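Local coordinates for carbonic anhydrase (Neosartorya fumigata, PDB 6LAC), which probably catalyses the reversible hydration of carbon dioxide to hydrogencarbonate as a zinc-dependent enzyme of the beta class, at residues A[32-37]-A[87-92]. The protein carries 1 engineered substitution. Residues are numbered along the deposited sequence; the frame is centred on the assembly and turned at random.
Sequences IGCSDS and CGHYGC. With ZN (zinc ion), chain C.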
# COMPACT_ATOMS: atom_id res chain seq x y z
N ILE A 32 -0.95 8.05 1.25
CA ILE A 32 -1.95 7.03 1.63
C ILE A 32 -2.96 6.95 0.53
O ILE A 32 -3.70 7.91 0.32
CB ILE A 32 -2.58 7.31 2.97
CG1 ILE A 32 -1.51 7.35 4.06
CG2 ILE A 32 -3.67 6.31 3.29
CD1 ILE A 32 -1.96 7.97 5.37
N GLY A 33 -2.97 5.87 -0.22
CA GLY A 33 -3.85 5.65 -1.36
C GLY A 33 -4.60 4.35 -1.16
O GLY A 33 -4.42 3.58 -0.20
N CYS A 34 -5.48 4.08 -2.11
CA CYS A 34 -6.37 2.89 -2.10
C CYS A 34 -5.85 1.77 -3.00
O CYS A 34 -5.37 1.99 -4.12
CB CYS A 34 -7.77 3.26 -2.53
SG CYS A 34 -8.91 1.85 -2.49
N SER A 35 -5.95 0.56 -2.47
CA SER A 35 -5.54 -0.67 -3.19
C SER A 35 -6.20 -0.84 -4.56
O SER A 35 -5.54 -1.48 -5.41
CB SER A 35 -5.82 -1.84 -2.34
OG SER A 35 -5.06 -1.79 -1.12
N ASP A 36 -7.43 -0.36 -4.79
CA ASP A 36 -8.05 -0.57 -6.13
C ASP A 36 -7.93 0.67 -7.00
O ASP A 36 -8.59 0.73 -8.04
CB ASP A 36 -9.48 -1.11 -6.03
CG ASP A 36 -10.48 -0.13 -5.46
OD1 ASP A 36 -10.19 1.10 -5.41
OD2 ASP A 36 -11.60 -0.52 -5.12
N SER A 37 -7.00 1.59 -6.74
CA SER A 37 -6.90 2.81 -7.56
C SER A 37 -6.70 2.37 -9.02
O SER A 37 -7.31 2.95 -9.91
CB SER A 37 -5.85 3.70 -7.02
OG SER A 37 -5.75 4.90 -7.77
N CYS A 87 -5.03 10.27 -0.47
CA CYS A 87 -5.54 10.38 -1.84
C CYS A 87 -6.64 9.36 -2.05
O CYS A 87 -6.37 8.14 -2.03
CB CYS A 87 -4.44 10.13 -2.82
SG CYS A 87 -4.93 10.52 -4.53
N GLY A 88 -7.87 9.78 -2.27
CA GLY A 88 -8.94 8.92 -2.77
C GLY A 88 -9.00 8.95 -4.26
O GLY A 88 -8.19 9.63 -4.91
N HIS A 89 -9.91 8.15 -4.82
CA HIS A 89 -9.97 8.10 -6.29
C HIS A 89 -11.38 7.78 -6.75
O HIS A 89 -12.02 6.89 -6.25
CB HIS A 89 -8.92 7.11 -6.85
CG HIS A 89 -9.23 5.72 -6.49
ND1 HIS A 89 -9.80 4.81 -7.39
CD2 HIS A 89 -9.24 5.11 -5.30
CE1 HIS A 89 -10.06 3.71 -6.76
NE2 HIS A 89 -9.72 3.84 -5.48
N TYR A 90 -11.78 8.55 -7.75
CA TYR A 90 -13.09 8.27 -8.37
C TYR A 90 -13.12 6.87 -9.00
O TYR A 90 -12.15 6.47 -9.64
CB TYR A 90 -13.49 9.38 -9.33
CG TYR A 90 -13.61 10.74 -8.68
CD1 TYR A 90 -14.52 10.99 -7.66
CD2 TYR A 90 -12.85 11.79 -9.12
CE1 TYR A 90 -14.61 12.24 -7.06
CE2 TYR A 90 -12.92 13.05 -8.54
CZ TYR A 90 -13.82 13.28 -7.53
OH TYR A 90 -13.88 14.56 -7.02
N GLY A 91 -14.25 6.21 -8.85
CA GLY A 91 -14.44 4.84 -9.33
C GLY A 91 -14.09 3.78 -8.33
O GLY A 91 -14.17 2.58 -8.65
N CYS A 92 -13.61 4.16 -7.15
CA CYS A 92 -13.32 3.23 -6.04
C CYS A 92 -14.44 2.23 -5.87
O CYS A 92 -15.59 2.61 -5.79
CB CYS A 92 -13.15 4.08 -4.79
SG CYS A 92 -12.48 3.15 -3.38
ZN ZN C . -10.38 2.48 -4.08
O HOH W 1 -6.33 6.12 -3.92
O HOH W 2 -9.09 5.14 -10.13
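Cys34 and Asp36 on one side, His89 and Cys92 on the other, close round a single zinc ion: the Cys-Asp-His-Cys site of a beta-class carbonic anhydrase. The donors come in CXD and HXXC pairs, Cys34 and His89 from the C-terminal ends of two adjacent parallel strands of the central sheet, Asp36 and Cys92 from the turns that follow. Zinc is gripped by Asp36 OD1 at 1.9 Å and by His89 NE2 at 2.1 Å, and the two cysteine sulfurs complete a four-coordinate shell. With aspartate in the fourth position the metal has no water ligand here, as in the closed form of beta-class enzymes.

Asp36 and His89 stand almost square to each other, carboxylate and ring planes 79° apart, with OD1 at the edge of the ring. The imidazole is held from several sides. Ser37 CA makes a CH-pi contact over one face, 3.5 Å from the ring centroid, while ND1 donates to water 2, which also lies 2.8 Å from Ser37 O, leaving NE2 to the metal. Asp36 is steadied by its other oxygen, OD2, which takes the backbone N-H of His93. With CB directed at segment 87-92 and SG anti to the backbone N (chi1 -178°), the Cys34 thiolate is carried to the zinc; it also accepts a nearly straight N-H...S hydrogen bond from Asp36 N (3.5 Å), which probably tempers its charge.

Farther back, the strands are pinned by Cys87 N to Ile32 O at 2.8 Å, a nearly straight bond. One step on they part: Cys34 N and Cys87 O are 4.2 Å apart, and water 1 bridges them, accepting from Cys34 N at 2.9 Å and donating to Cys87 O.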